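Local coordinates for protein FOKI restriction endonuclease (Planomicrobium okeanokoites, PDB 2FOK) that recognises a specific DNA site and, as a type IIS restriction endonuclease using metal-ion catalysis, hydrolyses the DNA, probably with a separate cleavage domain, at residues K236-I248 / K258-G271. Sequence-based numbering, arbitrary orientation.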
ATOM      1  N   LYS A 236       9.239  -3.636  19.662  1.00 28.17           N
ATOM      2  CA  LYS A 236      10.479  -3.315  20.342  1.00 28.94           C
ATOM      3  C   LYS A 236      10.309  -2.302  21.474  1.00 32.10           C
ATOM      4  O   LYS A 236      11.173  -2.196  22.345  1.00 35.13           O
ATOM      5  CB  LYS A 236      11.507  -2.807  19.331  1.00 30.18           C
ATOM      6  CG  LYS A 236      11.986  -3.898  18.385  1.00 37.87           C
ATOM      7  CD  LYS A 236      13.395  -3.658  17.870  1.00 38.91           C
ATOM      8  CE  LYS A 236      13.371  -3.189  16.410  1.00 44.96           C
ATOM      9  NZ  LYS A 236      12.480  -4.016  15.543  1.00 47.31           N
ATOM     10  N   LEU A 237       9.196  -1.572  21.470  1.00 29.62           N
ATOM     11  CA  LEU A 237       8.929  -0.578  22.504  1.00 28.91           C
ATOM     12  C   LEU A 237       7.957  -1.132  23.538  1.00 31.07           C
ATOM     13  O   LEU A 237       7.559  -0.426  24.464  1.00 31.11           O
ATOM     14  CB  LEU A 237       8.365   0.714  21.887  1.00 23.11           C
ATOM     15  CG  LEU A 237       9.396   1.597  21.169  1.00 20.26           C
ATOM     16  CD1 LEU A 237       8.695   2.681  20.381  1.00 17.72           C
ATOM     17  CD2 LEU A 237      10.348   2.220  22.187  1.00 19.12           C
ATOM     18  N   GLY A 238       7.578  -2.399  23.366  1.00 32.46           N
ATOM     19  CA  GLY A 238       6.678  -3.056  24.301  1.00 29.80           C
ATOM     20  C   GLY A 238       5.192  -2.760  24.197  1.00 28.54           C
ATOM     21  O   GLY A 238       4.405  -3.271  24.997  1.00 28.41           O
ATOM     22  N   LEU A 239       4.789  -1.947  23.225  1.00 28.19           N
ATOM     23  CA  LEU A 239       3.378  -1.603  23.067  1.00 26.55           C
ATOM     24  C   LEU A 239       2.589  -2.690  22.331  1.00 28.04           C
ATOM     25  O   LEU A 239       1.355  -2.737  22.397  1.00 28.49           O
ATOM     26  CB  LEU A 239       3.250  -0.267  22.323  1.00 27.16           C
ATOM     27  CG  LEU A 239       4.185   0.848  22.799  1.00 25.76           C
ATOM     28  CD1 LEU A 239       3.875   2.148  22.051  1.00 25.34           C
ATOM     29  CD2 LEU A 239       4.008   1.040  24.301  1.00 25.65           C
ATOM     30  N   VAL A 240       3.304  -3.563  21.634  1.00 23.57           N
ATOM     31  CA  VAL A 240       2.668  -4.645  20.888  1.00 26.06           C
ATOM     32  C   VAL A 240       3.540  -5.896  21.019  1.00 26.54           C
ATOM     33  O   VAL A 240       4.711  -5.800  21.384  1.00 26.95           O
ATOM     34  CB  VAL A 240       2.524  -4.245  19.383  1.00 28.40           C
ATOM     35  CG1 VAL A 240       3.109  -5.326  18.479  1.00 31.43           C
ATOM     36  CG2 VAL A 240       1.064  -3.961  19.044  1.00 22.70           C
ATOM     37  N   LYS A 241       2.970  -7.065  20.749  1.00 28.14           N
ATOM     38  CA  LYS A 241       3.741  -8.305  20.803  1.00 26.99           C
ATOM     39  C   LYS A 241       3.652  -9.035  19.468  1.00 28.69           C
ATOM     40  O   LYS A 241       2.562  -9.357  19.009  1.00 30.01           O
ATOM     41  CB  LYS A 241       3.225  -9.225  21.906  1.00 32.03           C
ATOM     42  CG  LYS A 241       4.202 -10.350  22.274  1.00 28.99           C
ATOM     43  CD  LYS A 241       3.476 -11.579  22.815  1.00 37.44           C
ATOM     44  CE  LYS A 241       2.591 -11.247  24.030  1.00 42.61           C
ATOM     45  NZ  LYS A 241       1.120 -11.449  23.785  1.00 39.98           N
ATOM     46  N   GLN A 242       4.796  -9.289  18.842  1.00 31.95           N
ATOM     47  CA  GLN A 242       4.815 -10.001  17.571  1.00 32.26           C
ATOM     48  C   GLN A 242       4.984 -11.494  17.815  1.00 33.81           C
ATOM     49  O   GLN A 242       5.903 -11.920  18.510  1.00 34.39           O
ATOM     50  CB  GLN A 242       5.953  -9.497  16.680  1.00 36.28           C
ATOM     51  CG  GLN A 242       5.783  -9.847  15.210  1.00 35.32           C
ATOM     52  CD  GLN A 242       7.084  -9.757  14.434  1.00 39.63           C
ATOM     53  OE1 GLN A 242       7.823  -8.779  14.552  1.00 44.32           O
ATOM     54  NE2 GLN A 242       7.370 -10.774  13.634  1.00 37.37           N
ATOM     55  N   GLY A 243       4.078 -12.278  17.238  1.00 33.63           N
ATOM     56  CA  GLY A 243       4.107 -13.720  17.391  1.00 29.06           C
ATOM     57  C   GLY A 243       3.368 -14.340  16.224  1.00 32.96           C
ATOM     58  O   GLY A 243       2.354 -13.800  15.772  1.00 33.41           O
ATOM     59  N   LYS A 244       3.867 -15.469  15.729  1.00 32.08           N
ATOM     60  CA  LYS A 244       3.240 -16.124  14.596  1.00 29.03           C
ATOM     61  C   LYS A 244       1.803 -16.557  14.848  1.00 31.41           C
ATOM     62  O   LYS A 244       1.448 -16.993  15.935  1.00 33.59           O
ATOM     63  CB  LYS A 244       4.063 -17.334  14.161  1.00 28.51           C
ATOM     64  CG  LYS A 244       3.834 -18.575  15.003  1.00 33.02           C
ATOM     65  CD  LYS A 244       5.146 -19.237  15.358  1.00 30.10           C
ATOM     66  CE  LYS A 244       5.467 -20.342  14.386  1.00 34.02           C
ATOM     67  NZ  LYS A 244       4.429 -21.403  14.428  1.00 41.15           N
ATOM     68  N   LYS A 245       0.981 -16.418  13.817  1.00 31.38           N
ATOM     69  CA  LYS A 245      -0.412 -16.812  13.868  1.00 31.66           C
ATOM     70  C   LYS A 245      -0.462 -18.124  13.082  1.00 32.15           C
ATOM     71  O   LYS A 245       0.273 -18.293  12.107  1.00 31.46           O
ATOM     72  CB  LYS A 245      -1.269 -15.733  13.201  1.00 32.00           C
ATOM     73  CG  LYS A 245      -2.758 -15.983  13.208  1.00 26.10           C
ATOM     74  CD  LYS A 245      -3.504 -14.663  13.371  1.00 25.05           C
ATOM     75  CE  LYS A 245      -4.828 -14.651  12.607  1.00 25.29           C
ATOM     76  NZ  LYS A 245      -6.023 -14.671  13.505  1.00 18.54           N
ATOM     77  N   GLU A 246      -1.306 -19.058  13.508  1.00 36.25           N
ATOM     78  CA  GLU A 246      -1.403 -20.347  12.826  1.00 38.78           C
ATOM     79  C   GLU A 246      -2.731 -20.543  12.120  1.00 37.39           C
ATOM     80  O   GLU A 246      -3.740 -19.955  12.504  1.00 39.37           O
ATOM     81  CB  GLU A 246      -1.176 -21.482  13.817  1.00 41.84           C
ATOM     82  CG  GLU A 246       0.152 -21.391  14.542  1.00 47.40           C
ATOM     83  CD  GLU A 246       1.027 -22.590  14.284  1.00 50.95           C
ATOM     84  OE1 GLU A 246       0.533 -23.728  14.439  1.00 52.37           O
ATOM     85  OE2 GLU A 246       2.207 -22.395  13.922  1.00 55.06           O
ATOM     86  N   PHE A 247      -2.723 -21.377  11.085  1.00 37.04           N
ATOM     87  CA  PHE A 247      -3.925 -21.649  10.309  1.00 37.36           C
ATOM     88  C   PHE A 247      -4.021 -23.105   9.856  1.00 39.56           C
ATOM     89  O   PHE A 247      -3.014 -23.802   9.748  1.00 41.16           O
ATOM     90  CB  PHE A 247      -3.959 -20.755   9.067  1.00 35.73           C
ATOM     91  CG  PHE A 247      -3.809 -19.289   9.361  1.00 31.56           C
ATOM     92  CD1 PHE A 247      -2.550 -18.707   9.438  1.00 27.37           C
ATOM     93  CD2 PHE A 247      -4.933 -18.480   9.521  1.00 30.96           C
ATOM     94  CE1 PHE A 247      -2.414 -17.349   9.663  1.00 29.06           C
ATOM     95  CE2 PHE A 247      -4.806 -17.115   9.747  1.00 22.65           C
ATOM     96  CZ  PHE A 247      -3.548 -16.548   9.816  1.00 26.48           C
ATOM     97  N   ILE A 248      -5.244 -23.557   9.598  1.00 40.31           N
ATOM     98  CA  ILE A 248      -5.485 -24.910   9.112  1.00 42.54           C
ATOM     99  C   ILE A 248      -5.894 -24.732   7.654  1.00 42.81           C
ATOM    100  O   ILE A 248      -7.048 -24.416   7.366  1.00 43.19           O
ATOM    101  CB  ILE A 248      -6.652 -25.606   9.865  1.00 44.07           C
ATOM    102  CG1 ILE A 248      -6.189 -26.068  11.252  1.00 44.42           C
ATOM    103  CG2 ILE A 248      -7.172 -26.793   9.043  1.00 40.92           C
ATOM    104  CD1 ILE A 248      -5.453 -27.405  11.255  1.00 40.62           C
ATOM    105  N   LYS A 258      -1.098 -27.337   7.267  1.00 42.60           N
ATOM    106  CA  LYS A 258      -1.094 -26.357   8.337  1.00 43.13           C
ATOM    107  C   LYS A 258      -0.116 -25.278   7.936  1.00 40.77           C
ATOM    108  O   LYS A 258       0.910 -25.563   7.315  1.00 40.27           O
ATOM    109  CB  LYS A 258      -0.664 -27.006   9.654  1.00 46.41           C
ATOM    110  CG  LYS A 258      -1.707 -26.901  10.755  1.00 49.61           C
ATOM    111  CD  LYS A 258      -1.480 -25.662  11.612  1.00 51.62           C
ATOM    112  CE  LYS A 258      -1.918 -25.901  13.055  1.00 55.52           C
ATOM    113  NZ  LYS A 258      -3.397 -26.038  13.194  1.00 49.14           N
ATOM    114  N   GLU A 259      -0.439 -24.036   8.272  1.00 39.14           N
ATOM    115  CA  GLU A 259       0.425 -22.919   7.925  1.00 38.04           C
ATOM    116  C   GLU A 259       0.419 -21.889   9.042  1.00 35.89           C
ATOM    117  O   GLU A 259      -0.470 -21.886   9.889  1.00 36.12           O
ATOM    118  CB  GLU A 259      -0.043 -22.278   6.609  1.00 36.02           C
ATOM    119  CG  GLU A 259      -0.145 -23.255   5.435  1.00 37.12           C
ATOM    120  CD  GLU A 259       1.211 -23.824   5.018  1.00 37.89           C
ATOM    121  OE1 GLU A 259       2.230 -23.117   5.175  1.00 38.28           O
ATOM    122  OE2 GLU A 259       1.259 -24.976   4.534  1.00 33.44           O
ATOM    123  N   PHE A 260       1.429 -21.025   9.037  1.00 36.75           N
ATOM    124  CA  PHE A 260       1.563 -19.973  10.038  1.00 34.23           C
ATOM    125  C   PHE A 260       2.144 -18.716   9.413  1.00 34.66           C
ATOM    126  O   PHE A 260       2.867 -18.787   8.418  1.00 32.17           O
ATOM    127  CB  PHE A 260       2.474 -20.435  11.177  1.00 32.63           C
ATOM    128  CG  PHE A 260       3.933 -20.499  10.803  1.00 33.18           C
ATOM    129  CD1 PHE A 260       4.448 -21.612  10.145  1.00 29.67           C
ATOM    130  CD2 PHE A 260       4.793 -19.447  11.116  1.00 26.49           C
ATOM    131  CE1 PHE A 260       5.814 -21.675   9.804  1.00 34.51           C
ATOM    132  CE2 PHE A 260       6.148 -19.499  10.780  1.00 28.26           C
ATOM    133  CZ  PHE A 260       6.661 -20.611  10.124  1.00 30.10           C
ATOM    134  N   ILE A 261       1.805 -17.570  10.001  1.00 37.82           N
ATOM    135  CA  ILE A 261       2.305 -16.272   9.553  1.00 36.74           C
ATOM    136  C   ILE A 261       3.053 -15.676  10.751  1.00 38.35           C
ATOM    137  O   ILE A 261       2.461 -15.455  11.810  1.00 37.39           O
ATOM    138  CB  ILE A 261       1.151 -15.323   9.152  1.00 36.21           C
ATOM    139  CG1 ILE A 261       0.505 -15.795   7.843  1.00 32.90           C
ATOM    140  CG2 ILE A 261       1.671 -13.906   9.004  1.00 36.66           C
ATOM    141  CD1 ILE A 261       1.482 -16.031   6.720  1.00 30.76           C
ATOM    142  N   SER A 262       4.349 -15.425  10.586  1.00 34.94           N
ATOM    143  CA  SER A 262       5.152 -14.883  11.677  1.00 31.31           C
ATOM    144  C   SER A 262       4.960 -13.386  11.916  1.00 31.85           C
ATOM    145  O   SER A 262       5.232 -12.887  13.008  1.00 32.07           O
ATOM    146  CB  SER A 262       6.622 -15.177  11.418  1.00 30.96           C
ATOM    147  OG  SER A 262       6.757 -16.164  10.416  1.00 34.44           O
ATOM    148  N   HIS A 263       4.496 -12.673  10.896  1.00 30.12           N
ATOM    149  CA  HIS A 263       4.268 -11.244  11.015  1.00 27.91           C
ATOM    150  C   HIS A 263       2.859 -10.992  11.511  1.00 28.31           C
ATOM    151  O   HIS A 263       1.999 -10.489  10.785  1.00 30.41           O
ATOM    152  CB  HIS A 263       4.491 -10.549   9.669  1.00 25.77           C
ATOM    153  CG  HIS A 263       5.919 -10.564   9.213  1.00 27.28           C
ATOM    154  ND1 HIS A 263       6.278 -10.584   7.882  1.00 26.98           N
ATOM    155  CD2 HIS A 263       7.078 -10.587   9.914  1.00 28.34           C
ATOM    156  CE1 HIS A 263       7.594 -10.618   7.781  1.00 27.76           C
ATOM    157  NE2 HIS A 263       8.105 -10.621   8.999  1.00 25.55           N
ATOM    158  N   ALA A 264       2.626 -11.372  12.760  1.00 30.21           N
ATOM    159  CA  ALA A 264       1.332 -11.187  13.402  1.00 27.60           C
ATOM    160  C   ALA A 264       1.624 -10.460  14.698  1.00 23.17           C
ATOM    161  O   ALA A 264       2.707 -10.595  15.245  1.00 21.34           O
ATOM    162  CB  ALA A 264       0.687 -12.522  13.680  1.00 28.52           C
ATOM    163  N   PHE A 265       0.663  -9.683  15.186  1.00 28.11           N
ATOM    164  CA  PHE A 265       0.863  -8.914  16.411  1.00 24.40           C
ATOM    165  C   PHE A 265      -0.376  -8.924  17.300  1.00 27.71           C
ATOM    166  O   PHE A 265      -1.469  -9.281  16.856  1.00 25.66           O
ATOM    167  CB  PHE A 265       1.234  -7.461  16.060  1.00 24.14           C
ATOM    168  CG  PHE A 265       2.266  -7.336  14.962  1.00 21.43           C
ATOM    169  CD1 PHE A 265       1.925  -7.564  13.632  1.00 21.45           C
ATOM    170  CD2 PHE A 265       3.586  -7.036  15.267  1.00 19.98           C
ATOM    171  CE1 PHE A 265       2.885  -7.506  12.627  1.00 22.75           C
ATOM    172  CE2 PHE A 265       4.554  -6.971  14.274  1.00 16.29           C
ATOM    173  CZ  PHE A 265       4.207  -7.209  12.950  1.00 18.83           C
ATOM    174  N   LYS A 266      -0.189  -8.523  18.557  1.00 29.03           N
ATOM    175  CA  LYS A 266      -1.266  -8.457  19.547  1.00 30.10           C
ATOM    176  C   LYS A 266      -0.921  -7.407  20.608  1.00 26.48           C
ATOM    177  O   LYS A 266       0.170  -7.422  21.171  1.00 28.04           O
ATOM    178  CB  LYS A 266      -1.441  -9.820  20.214  1.00 33.02           C
ATOM    179  CG  LYS A 266      -2.703  -9.952  21.047  1.00 35.64           C
ATOM    180  CD  LYS A 266      -2.776 -11.340  21.674  1.00 38.36           C
ATOM    181  CE  LYS A 266      -4.213 -11.787  21.884  1.00 38.80           C
ATOM    182  NZ  LYS A 266      -4.531 -13.010  21.090  1.00 40.58           N
ATOM    183  N   ILE A 267      -1.851  -6.503  20.888  1.00 28.32           N
ATOM    184  CA  ILE A 267      -1.611  -5.442  21.868  1.00 26.15           C
ATOM    185  C   ILE A 267      -1.200  -5.939  23.250  1.00 29.77           C
ATOM    186  O   ILE A 267      -1.394  -7.110  23.576  1.00 30.35           O
ATOM    187  CB  ILE A 267      -2.851  -4.532  22.008  1.00 26.31           C
ATOM    188  CG1 ILE A 267      -2.408  -3.105  22.334  1.00 17.86           C
ATOM    189  CG2 ILE A 267      -3.793  -5.070  23.071  1.00 24.14           C
ATOM    190  CD1 ILE A 267      -3.363  -2.042  21.809  1.00 24.09           C
ATOM    191  N   THR A 268      -0.619  -5.043  24.049  1.00 32.24           N
ATOM    192  CA  THR A 268      -0.177  -5.361  25.411  1.00 31.00           C
ATOM    193  C   THR A 268      -0.797  -4.384  26.413  1.00 33.53           C
ATOM    194  O   THR A 268      -1.647  -3.564  26.056  1.00 32.01           O
ATOM    195  CB  THR A 268       1.366  -5.268  25.559  1.00 31.30           C
ATOM    196  OG1 THR A 268       1.777  -3.903  25.421  1.00 35.13           O
ATOM    197  CG2 THR A 268       2.073  -6.119  24.505  1.00 28.01           C
ATOM    198  N   GLY A 269      -0.363  -4.470  27.667  1.00 33.50           N
ATOM    199  CA  GLY A 269      -0.887  -3.587  28.697  1.00 30.57           C
ATOM    200  C   GLY A 269      -0.399  -2.158  28.536  1.00 28.84           C
ATOM    201  O   GLY A 269      -1.159  -1.205  28.713  1.00 30.90           O
ATOM    202  N   GLU A 270       0.876  -2.005  28.200  1.00 27.31           N
ATOM    203  CA  GLU A 270       1.453  -0.686  28.005  1.00 29.84           C
ATOM    204  C   GLU A 270       0.916  -0.059  26.719  1.00 28.69           C
ATOM    205  O   GLU A 270       0.859   1.164  26.591  1.00 30.22           O
ATOM    206  CB  GLU A 270       2.978  -0.781  27.946  1.00 31.79           C
ATOM    207  CG  GLU A 270       3.626  -1.188  29.254  1.00 35.61           C
ATOM    208  CD  GLU A 270       3.564  -0.101  30.313  1.00 41.16           C
ATOM    209  OE1 GLU A 270       3.940   1.055  30.015  1.00 41.19           O
ATOM    210  OE2 GLU A 270       3.143  -0.405  31.449  1.00 42.26           O
ATOM    211  N   GLY A 271       0.523  -0.907  25.773  1.00 28.20           N
ATOM    212  CA  GLY A 271      -0.015  -0.422  24.517  1.00 29.12           C
ATOM    213  C   GLY A 271      -1.424   0.136  24.633  1.00 30.02           C
ATOM    214  O   GLY A 271      -1.794   1.062  23.910  1.00 29.91           O
TER
HETATM  215  O   HOH W   1       0.205  -8.902  24.851  1.00 49.37           O
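K244 folds its bent chain over one face of the F260 ring, NZ standing 4.2 Å from the ring centroid and 27° off the normal, a cation-pi geometry. The same ammonium forms a salt bridge to E246 of its own segment, NZ to OE2 2.5 Å, a rather short distance; ring and carboxylate together probably restrain it. Q242 has CG anti to the backbone N (chi1 -161°) and an extended chain beyond, which runs alongside F265, CG reaching CE2 of that ring at 3.3 Å. Its amide then donates from NE2 to S262 O at 3.1 Å; the N-H...O angle is nearly straight at 165° and S262 O lies close to the amide plane, but the donor sits above the carbonyl plane. An alanine in place of Q242 would remove CG and the amide, and would probably leave CE2 of F265 less covered and S262 O without this donor. V240 CG1 meets the F265 ring at its edge, while F247 CE1 packs on I261 CG1.

Backbone pairing defines an antiparallel beta hairpin of the second recognition subdomain, which belongs to the helix-turn-helix class of DNA-binding folds. K241 pairs with K266, and K245 with I261 and F247 with E259 beyond a one-residue register shift at 243-244. Within that break, G243 N donates to A264 O at 2.9 Å.

Where the hairpin joins its helices, T268 OG1 donates in plane to a lone pair of G238 O at 2.7 Å. G238 ends helix 222-236 in a Schellman motif; T268, at the N-cap of helix 269-279, also accepts from G271 N, so one hydroxyl ties both helix ends. Further out, H174 O takes the ammonium of K245, and helix 197-205 packs against F247.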